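Local coordinates for putative peptidyl-arginine deiminase family protein (Campylobacter jejuni subsp. jejuni serotype O:2, PDB 6B10) that probably hydrolyses agmatine to N-carbamoylputrescine, a step in the polyamine biosynthesis that leads to putrescine, at residues A[34-39]-A[259-264]; A[88-93]-A[205-210]; A[131-136]-A[326-331]; A[220-225]-A[241-246]. All blocks are in the same frame, centred on the assembly; numbering follows the deposited sequence.

Contact 1 (A[34-39]-A[259-264]); sequences NPYLEE and LYYEER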
# COMPACT_ATOMS: atom_id res chain seq x y z
N ASN A 34 -15.00 4.75 -16.16
CA ASN A 34 -16.27 5.25 -16.72
C ASN A 34 -17.43 4.24 -16.74
O ASN A 34 -18.52 4.55 -16.26
CB ASN A 34 -16.06 5.81 -18.14
CG ASN A 34 -15.32 7.13 -18.14
OD1 ASN A 34 -15.82 8.13 -17.63
ND2 ASN A 34 -14.13 7.15 -18.73
N PRO A 35 -17.19 3.04 -17.31
CA PRO A 35 -18.29 2.07 -17.45
C PRO A 35 -18.96 1.68 -16.13
O PRO A 35 -20.18 1.51 -16.09
CB PRO A 35 -17.60 0.85 -18.07
CG PRO A 35 -16.34 1.37 -18.67
CD PRO A 35 -15.91 2.50 -17.79
N TYR A 36 -18.17 1.56 -15.06
CA TYR A 36 -18.67 1.16 -13.75
C TYR A 36 -18.32 2.24 -12.72
O TYR A 36 -17.77 1.96 -11.65
CB TYR A 36 -18.11 -0.22 -13.35
CG TYR A 36 -16.73 -0.51 -13.90
CD1 TYR A 36 -15.59 -0.09 -13.23
CD2 TYR A 36 -16.57 -1.21 -15.09
CE1 TYR A 36 -14.33 -0.35 -13.74
CE2 TYR A 36 -15.31 -1.48 -15.60
CZ TYR A 36 -14.20 -1.05 -14.92
OH TYR A 36 -12.94 -1.31 -15.42
N LEU A 37 -18.66 3.47 -13.06
CA LEU A 37 -18.35 4.64 -12.24
C LEU A 37 -19.07 4.55 -10.89
O LEU A 37 -18.43 4.62 -9.84
CB LEU A 37 -18.75 5.92 -12.99
CG LEU A 37 -18.23 7.30 -12.56
CD1 LEU A 37 -19.08 7.93 -11.47
CD2 LEU A 37 -16.76 7.27 -12.16
N GLU A 38 -20.38 4.37 -10.91
CA GLU A 38 -21.16 4.26 -9.67
C GLU A 38 -20.76 3.02 -8.87
O GLU A 38 -20.85 3.02 -7.64
CB GLU A 38 -22.66 4.21 -9.96
CG GLU A 38 -23.27 5.53 -10.41
CD GLU A 38 -23.25 5.73 -11.92
OE1 GLU A 38 -22.99 6.87 -12.36
OE2 GLU A 38 -23.51 4.75 -12.66
N GLU A 39 -20.32 1.97 -9.57
CA GLU A 39 -19.86 0.74 -8.94
C GLU A 39 -18.67 1.00 -8.02
O GLU A 39 -18.75 0.75 -6.82
CB GLU A 39 -19.49 -0.30 -10.01
N LEU A 259 -11.45 -15.34 -9.88
CA LEU A 259 -12.51 -14.36 -10.15
C LEU A 259 -12.30 -13.77 -11.53
O LEU A 259 -11.17 -13.63 -11.99
CB LEU A 259 -12.48 -13.23 -9.13
CG LEU A 259 -12.90 -13.54 -7.69
CD1 LEU A 259 -11.70 -13.95 -6.86
CD2 LEU A 259 -13.57 -12.32 -7.07
N TYR A 260 -13.39 -13.38 -12.19
CA TYR A 260 -13.33 -12.94 -13.58
C TYR A 260 -14.17 -11.70 -13.87
O TYR A 260 -15.25 -11.53 -13.30
CB TYR A 260 -13.81 -14.07 -14.51
CG TYR A 260 -13.01 -15.35 -14.40
CD1 TYR A 260 -11.86 -15.53 -15.16
CD2 TYR A 260 -13.40 -16.37 -13.55
CE1 TYR A 260 -11.12 -16.69 -15.07
CE2 TYR A 260 -12.67 -17.54 -13.45
CZ TYR A 260 -11.53 -17.69 -14.22
OH TYR A 260 -10.79 -18.84 -14.13
N TYR A 261 -13.66 -10.84 -14.74
CA TYR A 261 -14.46 -9.78 -15.34
C TYR A 261 -14.22 -9.79 -16.84
O TYR A 261 -13.08 -9.60 -17.29
CB TYR A 261 -14.12 -8.42 -14.75
CG TYR A 261 -15.17 -7.37 -15.06
CD1 TYR A 261 -16.42 -7.41 -14.45
CD2 TYR A 261 -14.91 -6.33 -15.96
CE1 TYR A 261 -17.38 -6.46 -14.73
CE2 TYR A 261 -15.87 -5.37 -16.24
CZ TYR A 261 -17.11 -5.44 -15.62
OH TYR A 261 -18.07 -4.49 -15.89
N GLU A 262 -15.28 -10.04 -17.60
CA GLU A 262 -15.20 -10.13 -19.06
C GLU A 262 -14.13 -11.13 -19.50
O GLU A 262 -13.28 -10.81 -20.33
CB GLU A 262 -14.95 -8.75 -19.66
CG GLU A 262 -15.85 -7.68 -19.07
CD GLU A 262 -16.02 -6.47 -19.97
OE1 GLU A 262 -15.05 -6.09 -20.66
OE2 GLU A 262 -17.13 -5.89 -19.99
N GLU A 263 -14.17 -12.31 -18.90
CA GLU A 263 -13.28 -13.43 -19.26
C GLU A 263 -11.81 -13.24 -18.88
O GLU A 263 -10.96 -14.02 -19.31
CB GLU A 263 -13.39 -13.71 -20.77
N ARG A 264 -11.51 -12.22 -18.06
CA ARG A 264 -10.14 -11.93 -17.64
C ARG A 264 -9.98 -12.25 -16.16
O ARG A 264 -10.76 -11.78 -15.34
CB ARG A 264 -9.82 -10.46 -17.90
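With their CA atoms 11.8 Å apart, Y36 and Y261 mark the closest approach of the two backbones, so the gap is bridged by side chains alone. Each CB points at the opposing segment, and the two phenol rings slide past one another in opposite directions. Y261 leads with its hydroxyl: OH comes to 3.7 Å from CD2 of Y36. Further back the rings meet carbon to carbon, CE2 of Y36 lying 4.0 Å from CE2 of Y261. The ring centroids are 5.7 Å apart and the planes stand almost perpendicular, at 84°, in an oblique approach. In Y261 the ring lies opposite the backbone N (chi1 -164°), which extends it from the hairpin toward the helix start. The hydroxyl of Y36 is hydrogen-bonded to NE2 of Q317, and R316 makes a cation-pi contact with the Y36 ring while also touching Y261; the loop carrying both residues thus borders the tyrosine pair. Y36 is the N-cap residue of helix 37-52. Across from it, Y261 N bonds to R264 O at 3.1 Å and R264 N to Y261 O at the same distance, around E262 and E263, both with positive phi. This is the signature of a two-residue beta-hairpin with a type I' turn, here leaning at the surface on the N terminus of a helix.

Contact 2 (A[88-93]-A[205-210]); sequences IRDFGA and DHHIDT. With K (potassium ion), chain E.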
# COMPACT_ATOMS: atom_id res chain seq x y z
N ILE A 88 -3.01 5.93 -5.63
CA ILE A 88 -2.13 6.89 -4.97
C ILE A 88 -0.91 6.23 -4.29
O ILE A 88 0.13 6.87 -4.17
CB ILE A 88 -2.91 7.79 -3.97
CG1 ILE A 88 -2.02 8.92 -3.44
CG2 ILE A 88 -3.46 6.99 -2.80
CD1 ILE A 88 -2.78 10.04 -2.77
N ARG A 89 -1.04 4.97 -3.88
CA ARG A 89 0.10 4.20 -3.37
C ARG A 89 1.28 4.20 -4.36
O ARG A 89 2.44 4.19 -3.94
CB ARG A 89 -0.34 2.76 -3.05
CG ARG A 89 0.72 1.84 -2.45
CD ARG A 89 1.03 2.09 -0.98
NE ARG A 89 -0.17 2.16 -0.14
CZ ARG A 89 -0.15 2.43 1.17
NH1 ARG A 89 0.99 2.61 1.80
NH2 ARG A 89 -1.29 2.49 1.84
N ASP A 90 0.99 4.20 -5.66
CA ASP A 90 2.05 4.25 -6.68
C ASP A 90 2.87 5.53 -6.60
O ASP A 90 4.10 5.48 -6.65
CB ASP A 90 1.46 4.15 -8.10
CG ASP A 90 0.98 2.75 -8.45
OD1 ASP A 90 1.59 1.76 -7.99
OD2 ASP A 90 0.01 2.65 -9.23
N PHE A 91 2.19 6.67 -6.51
CA PHE A 91 2.87 7.97 -6.63
C PHE A 91 2.88 8.85 -5.38
O PHE A 91 3.66 9.79 -5.31
CB PHE A 91 2.32 8.76 -7.84
CG PHE A 91 0.89 9.16 -7.71
CD1 PHE A 91 0.53 10.29 -7.01
CD2 PHE A 91 -0.11 8.41 -8.33
CE1 PHE A 91 -0.80 10.66 -6.89
CE2 PHE A 91 -1.44 8.77 -8.22
CZ PHE A 91 -1.79 9.90 -7.50
N GLY A 92 2.04 8.55 -4.39
CA GLY A 92 1.96 9.37 -3.17
C GLY A 92 3.28 9.55 -2.43
O GLY A 92 4.22 8.77 -2.60
N ALA A 93 3.34 10.57 -1.58
CA ALA A 93 4.54 10.86 -0.80
C ALA A 93 4.72 9.83 0.32
O ALA A 93 3.74 9.42 0.95
CB ALA A 93 4.46 12.26 -0.21
N ASP A 205 2.87 -2.97 -13.20
CA ASP A 205 3.81 -2.81 -12.09
C ASP A 205 3.73 -3.99 -11.12
O ASP A 205 2.70 -4.21 -10.48
CB ASP A 205 3.54 -1.50 -11.34
N HIS A 206 4.82 -4.75 -11.03
CA HIS A 206 4.96 -5.84 -10.06
C HIS A 206 5.09 -5.19 -8.67
O HIS A 206 5.78 -4.18 -8.52
CB HIS A 206 6.22 -6.66 -10.39
CG HIS A 206 6.15 -8.10 -9.96
ND1 HIS A 206 5.91 -8.48 -8.66
CD2 HIS A 206 6.32 -9.24 -10.66
CE1 HIS A 206 5.92 -9.80 -8.58
NE2 HIS A 206 6.17 -10.29 -9.78
N HIS A 207 4.41 -5.75 -7.66
CA HIS A 207 4.39 -5.14 -6.33
C HIS A 207 4.43 -6.14 -5.19
O HIS A 207 3.64 -7.09 -5.15
CB HIS A 207 3.13 -4.29 -6.15
CG HIS A 207 3.13 -3.02 -6.94
ND1 HIS A 207 4.26 -2.24 -7.11
CD2 HIS A 207 2.12 -2.37 -7.57
CE1 HIS A 207 3.94 -1.17 -7.83
NE2 HIS A 207 2.66 -1.23 -8.12
N ILE A 208 5.33 -5.91 -4.23
CA ILE A 208 5.44 -6.74 -3.05
C ILE A 208 4.15 -6.73 -2.21
O ILE A 208 3.85 -7.72 -1.54
CB ILE A 208 6.64 -6.32 -2.16
CG1 ILE A 208 7.06 -7.45 -1.22
CG2 ILE A 208 6.34 -5.06 -1.36
CD1 ILE A 208 7.73 -8.61 -1.94
N ASP A 209 3.38 -5.64 -2.28
CA ASP A 209 2.13 -5.56 -1.51
C ASP A 209 0.99 -6.41 -2.08
O ASP A 209 -0.12 -6.38 -1.55
CB ASP A 209 1.70 -4.10 -1.26
CG ASP A 209 1.14 -3.41 -2.51
OD1 ASP A 209 1.29 -3.94 -3.63
OD2 ASP A 209 0.53 -2.33 -2.36
N THR A 210 1.25 -7.18 -3.15
CA THR A 210 0.31 -8.20 -3.61
C THR A 210 0.72 -9.59 -3.12
O THR A 210 -0.04 -10.54 -3.25
CB THR A 210 0.19 -8.25 -5.15
OG1 THR A 210 1.43 -8.67 -5.71
CG2 THR A 210 -0.18 -6.88 -5.72
K K E . 6.15 10.28 -6.56
O HOH W 1 6.49 7.30 -6.73
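D90 and H207 face each other across the middle of the chain, where a short, weakly bonded helix meets the loop before strand 212-216. The sequence H207-I208-D209 agrees with the His-X-Asp signature of the guanidine-modifying enzymes of the pentein fold, which makes it likely that this contact borders the substrate pocket. D90 and H207 are joined by a weak hydrogen bond from H207 NE2 to D90 OD1, 3.2 Å long and bent to 127° at the hydrogen; the carboxylate lies oblique to the imidazole, and the two side chains cross at about a right angle.

R89 can be followed outward. Its CB points toward segment 205-210, and CG passes 4.2 Å from OD2 of D209. Bends at chi2 (76°) and chi3 (50°) then swing the chain aside, leaving NE 5.1 Å from D209 OD2, so the opposite charges do not pair directly. NE instead donates to the carbonyl O of H322, NH1 has a long, weak ion pair with E15, and NH2 is hydrogen-bonded to OD1 of N327. The guanidinium is therefore fixed by partners beyond this contact. D209 OD2 in turn is bonded to ND1 of H322, so one residue holds both R89 and D209.

On the far side of the short helix, F91 O binds a potassium ion at 2.8 Å, and D106 and F107 supply further ligands. A water 3.0 Å from the metal completes the link by donating a hydrogen bond of 3.0 Å to D90 O.

Contact 3 (A[131-136]-A[326-331]); sequences EKFKEE and QNRFKG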
# COMPACT_ATOMS: atom_id res chain seq x y z
N GLU A 131 0.02 23.54 -0.64
CA GLU A 131 -1.24 24.20 -0.31
C GLU A 131 -1.85 23.74 1.01
O GLU A 131 -2.16 24.56 1.87
CB GLU A 131 -2.26 23.99 -1.43
CG GLU A 131 -1.79 24.46 -2.79
CD GLU A 131 -2.78 24.12 -3.88
OE1 GLU A 131 -3.98 23.97 -3.56
OE2 GLU A 131 -2.37 24.00 -5.05
N LYS A 132 -2.05 22.43 1.17
CA LYS A 132 -2.72 21.93 2.38
C LYS A 132 -1.78 21.80 3.58
O LYS A 132 -1.98 22.48 4.59
CB LYS A 132 -3.43 20.60 2.12
CG LYS A 132 -4.33 20.21 3.28
CD LYS A 132 -4.96 18.85 3.10
CE LYS A 132 -5.61 18.38 4.40
NZ LYS A 132 -6.86 19.11 4.73
N PHE A 133 -0.78 20.93 3.48
CA PHE A 133 0.11 20.67 4.62
C PHE A 133 1.10 21.81 4.87
O PHE A 133 1.56 21.99 6.00
CB PHE A 133 0.89 19.36 4.43
CG PHE A 133 0.01 18.16 4.18
CD1 PHE A 133 -1.08 17.89 4.99
CD2 PHE A 133 0.30 17.29 3.13
CE1 PHE A 133 -1.88 16.78 4.76
CE2 PHE A 133 -0.50 16.18 2.90
CZ PHE A 133 -1.59 15.93 3.71
N LYS A 134 1.42 22.58 3.82
CA LYS A 134 2.36 23.70 3.90
C LYS A 134 3.68 23.23 4.51
O LYS A 134 4.09 23.65 5.60
CB LYS A 134 1.76 24.87 4.70
CG LYS A 134 0.57 25.50 4.00
CD LYS A 134 -0.22 26.40 4.92
CE LYS A 134 -1.55 26.81 4.29
NZ LYS A 134 -2.40 27.56 5.25
N GLU A 135 4.33 22.34 3.77
CA GLU A 135 5.42 21.53 4.29
C GLU A 135 6.43 21.31 3.18
O GLU A 135 6.06 21.30 2.00
CB GLU A 135 4.83 20.20 4.78
CG GLU A 135 5.80 19.29 5.52
CD GLU A 135 5.14 17.99 5.96
OE1 GLU A 135 3.99 18.03 6.46
OE2 GLU A 135 5.77 16.92 5.81
N GLU A 136 7.69 21.12 3.55
CA GLU A 136 8.74 20.83 2.57
C GLU A 136 8.56 19.41 2.05
O GLU A 136 8.23 18.51 2.82
CB GLU A 136 10.14 21.00 3.17
CG GLU A 136 10.43 22.35 3.82
CD GLU A 136 11.07 23.36 2.88
OE1 GLU A 136 10.76 23.35 1.66
OE2 GLU A 136 11.88 24.18 3.36
N GLN A 326 -2.82 5.96 0.57
CA GLN A 326 -1.51 6.23 1.12
C GLN A 326 -1.66 6.73 2.55
O GLN A 326 -2.61 7.44 2.88
CB GLN A 326 -0.77 7.25 0.25
CG GLN A 326 0.65 7.58 0.70
CD GLN A 326 1.56 6.36 0.77
OE1 GLN A 326 1.46 5.54 1.68
NE2 GLN A 326 2.46 6.24 -0.21
N ASN A 327 -0.73 6.34 3.40
CA ASN A 327 -0.77 6.70 4.80
C ASN A 327 0.09 7.93 5.04
O ASN A 327 1.16 8.06 4.46
CB ASN A 327 -0.28 5.52 5.66
CG ASN A 327 -0.92 4.21 5.26
OD1 ASN A 327 -0.44 3.53 4.35
ND2 ASN A 327 -2.01 3.86 5.92
N ARG A 328 -0.39 8.82 5.89
CA ARG A 328 0.39 9.97 6.34
C ARG A 328 0.44 9.87 7.85
O ARG A 328 -0.59 9.88 8.52
CB ARG A 328 -0.25 11.29 5.88
CG ARG A 328 0.43 12.53 6.44
CD ARG A 328 -0.05 13.80 5.76
NE ARG A 328 0.27 14.99 6.55
CZ ARG A 328 1.42 15.66 6.50
NH1 ARG A 328 2.40 15.29 5.67
NH2 ARG A 328 1.60 16.72 7.28
N PHE A 329 1.65 9.74 8.39
CA PHE A 329 1.81 9.39 9.79
C PHE A 329 1.73 10.59 10.71
O PHE A 329 1.92 11.73 10.28
CB PHE A 329 3.08 8.56 9.99
CG PHE A 329 3.02 7.23 9.31
CD1 PHE A 329 2.49 6.13 9.96
CD2 PHE A 329 3.39 7.11 7.97
CE1 PHE A 329 2.37 4.91 9.31
CE2 PHE A 329 3.28 5.89 7.32
CZ PHE A 329 2.77 4.79 7.99
N LYS A 330 1.42 10.32 11.97
CA LYS A 330 1.26 11.34 13.00
C LYS A 330 2.59 11.59 13.71
O LYS A 330 3.32 10.65 14.02
CB LYS A 330 0.22 10.88 14.03
CG LYS A 330 -0.18 11.92 15.07
CD LYS A 330 -0.89 11.26 16.24
CE LYS A 330 -1.21 12.25 17.35
NZ LYS A 330 -2.43 13.05 17.07
N GLY A 331 2.89 12.86 13.96
CA GLY A 331 4.08 13.24 14.73
C GLY A 331 4.59 14.62 14.38
O GLY A 331 4.01 15.31 13.55
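Two kinds of interaction hold R328 against the end of helix 120-133, one ionic with E135 and one over the ring of F133. In the salt bridge, both terminal nitrogens of R328 converge on a single oxygen. NH2 donates to E135 OE1 at 2.8 Å with a fairly straight angle of 157°, nearly along the C-O axis, while NH1 reaches the same OE1 at 3.3 Å, on the syn side but tilted out of the carboxylate plane. NH1 and NH2 grip end-on, with OE1 close to the guanidinium plane; the other oxygen, OE2, is taken by NH1 of R333, and the carboxylate is shared between two arginines.

Over the F133 ring the guanidinium and the adjoining CD both make pi contacts. The guanidinium lies on one face of the ring, planes only 13° apart, with CZ 3.6 Å from the ring centroid and almost over it: stack and cation-pi contact at once. CD adds a CH-pi contact, 3.8 Å from that centroid. Because R328 is extended from CG to NE, CG opposite the backbone N (chi1 174°), its methylene chain slides past the ring and carries the guanidinium to F133 and E135 together.

F133 comes just before K134 breaks the helix with positive phi, and its ring also meets F129 edge-to-face and touches L58 of strand 56-61. R328 belongs to strand 326-329, which runs antiparallel beside strand 19-25 at the border of its sheet.

Contact 4 (A[220-225]-A[241-246]); sequences IAHCIC and EELKKT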
# COMPACT_ATOMS: atom_id res chain seq x y z
N ILE A 220 5.54 -12.00 8.94
CA ILE A 220 5.20 -11.73 7.56
C ILE A 220 3.98 -12.54 7.14
O ILE A 220 3.96 -13.78 7.28
CB ILE A 220 6.37 -12.06 6.61
CG1 ILE A 220 7.54 -11.11 6.88
CG2 ILE A 220 5.93 -11.95 5.16
CD1 ILE A 220 8.82 -11.47 6.16
N ALA A 221 2.97 -11.84 6.63
CA ALA A 221 1.80 -12.48 6.05
C ALA A 221 2.03 -12.53 4.56
O ALA A 221 2.42 -11.52 3.97
CB ALA A 221 0.55 -11.68 6.37
N HIS A 222 1.77 -13.68 3.94
CA HIS A 222 2.11 -13.89 2.53
C HIS A 222 1.11 -14.79 1.80
O HIS A 222 0.54 -15.72 2.38
CB HIS A 222 3.53 -14.48 2.39
CG HIS A 222 3.67 -15.89 2.89
ND1 HIS A 222 3.39 -16.99 2.11
CD2 HIS A 222 4.06 -16.37 4.09
CE1 HIS A 222 3.59 -18.09 2.81
NE2 HIS A 222 4.00 -17.74 4.02
N CYS A 223 0.92 -14.49 0.53
CA CYS A 223 0.03 -15.26 -0.32
C CYS A 223 0.49 -16.69 -0.45
O CYS A 223 1.69 -16.97 -0.45
CB CYS A 223 -0.07 -14.63 -1.70
SG CYS A 223 -0.88 -13.02 -1.66
N ILE A 224 -0.47 -17.60 -0.52
CA ILE A 224 -0.19 -19.01 -0.78
C ILE A 224 -1.33 -19.51 -1.66
O ILE A 224 -2.38 -18.88 -1.76
CB ILE A 224 -0.04 -19.83 0.53
CG1 ILE A 224 0.73 -21.13 0.31
CG2 ILE A 224 -1.40 -20.17 1.14
CD1 ILE A 224 2.10 -20.99 -0.32
N CYS A 225 -1.09 -20.62 -2.34
CA CYS A 225 -2.12 -21.26 -3.16
C CYS A 225 -2.16 -22.75 -2.84
O CYS A 225 -1.12 -23.41 -2.86
CB CYS A 225 -1.80 -21.05 -4.64
SG CYS A 225 -2.99 -21.85 -5.73
N GLU A 241 9.15 -20.92 0.42
CA GLU A 241 10.46 -21.46 0.80
C GLU A 241 11.48 -20.35 1.05
O GLU A 241 12.22 -20.41 2.04
CB GLU A 241 10.98 -22.44 -0.26
CG GLU A 241 10.19 -23.74 -0.34
CD GLU A 241 10.12 -24.47 0.98
OE1 GLU A 241 11.12 -24.43 1.73
OE2 GLU A 241 9.07 -25.08 1.29
N GLU A 242 11.53 -19.36 0.16
CA GLU A 242 12.35 -18.16 0.38
C GLU A 242 12.05 -17.51 1.72
O GLU A 242 12.96 -17.19 2.48
CB GLU A 242 12.08 -17.13 -0.71
CG GLU A 242 13.04 -17.16 -1.88
CD GLU A 242 12.66 -16.13 -2.91
OE1 GLU A 242 13.36 -15.10 -3.02
OE2 GLU A 242 11.64 -16.33 -3.59
N LEU A 243 10.77 -17.30 2.00
CA LEU A 243 10.36 -16.63 3.23
C LEU A 243 10.70 -17.45 4.47
O LEU A 243 10.95 -16.89 5.53
CB LEU A 243 8.87 -16.28 3.19
CG LEU A 243 8.49 -15.17 2.20
CD1 LEU A 243 6.98 -15.01 2.12
CD2 LEU A 243 9.13 -13.85 2.59
N LYS A 244 10.73 -18.77 4.33
CA LYS A 244 11.14 -19.64 5.44
C LYS A 244 12.60 -19.45 5.83
O LYS A 244 12.97 -19.70 6.97
CB LYS A 244 10.83 -21.11 5.14
CG LYS A 244 9.37 -21.45 5.36
CD LYS A 244 8.90 -22.62 4.52
CE LYS A 244 9.53 -23.93 4.97
NZ LYS A 244 8.83 -25.08 4.33
N LYS A 245 13.43 -19.00 4.88
CA LYS A 245 14.85 -18.74 5.15
C LYS A 245 15.10 -17.45 5.95
O LYS A 245 16.18 -17.30 6.52
CB LYS A 245 15.67 -18.67 3.85
CG LYS A 245 16.20 -20.01 3.36
CD LYS A 245 15.23 -20.72 2.42
CE LYS A 245 15.94 -21.81 1.64
NZ LYS A 245 15.08 -22.37 0.55
N THR A 246 14.14 -16.54 5.98
CA THR A 246 14.33 -15.23 6.63
C THR A 246 14.33 -15.31 8.16
O THR A 246 14.88 -14.43 8.82
CB THR A 246 13.25 -14.21 6.21
OG1 THR A 246 11.96 -14.69 6.62
CG2 THR A 246 13.26 -13.98 4.70
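L243 of helix 233-244 packs against I220 and H222 of strand 219-224. Two residues earlier, E241 OE2 forms a salt bridge of 3.0 Å with NZ of K244, one turn further along the helix. E242 turns its carboxylate to the backbone N atoms of E195 and N196. Next comes L243 itself, its CA 8.3 Å from that of I220. Its CG stands opposite the carbonyl carbon (chi1 -70°), which brings both methyl groups to the strand: CD1 lies 3.5 Å from both CB and CG of H222, oblique to the imidazole, while CD2 is 4.3 Å from CD1 of I220. The imidazole is held by a hydrogen bond from H222 ND1 to C223 O, 3.1 Å long with an angle of 156°, the donor sitting well above the carbonyl plane.

These elements belong to a beta-alpha-beta crossover: strand 219-224, helix 233-244 and strand 249-254, the two strands parallel neighbours in one sheet. L243 also packs on L250 of the returning strand, so a single leucine bears on both.

K244 likewise touches L250. K245 N bonds back to E242 O, and T246 closes the segment: its CB points toward the strand, and OG1 is hydrogen-bonded to L243 O at 2.7 Å, an acceptor that T246 N also uses at 3.2 Å.

From the N terminus, contacts 1, 2 and 3 open in turn. Contact 2 closes first, tying the short helix 88-91 to the loop before strand 212-216. Contact 4 then opens and closes within 220-246, joining strand 219-224 to helix 233-244. Contact 1 closes next, bringing hairpin 260-265 to the start of helix 37-52, so its loop encloses contacts 2 and 4. Contact 3 closes last, linking the end of helix 120-133 to strand 326-329; it crosses 1 and 2 and encloses 4. Contact 2 is the meeting point: R89 joins it to strand 326-329, and T210 O packs 3.1 Å from C223 SG of contact 4. Contact 1 touches none of the others.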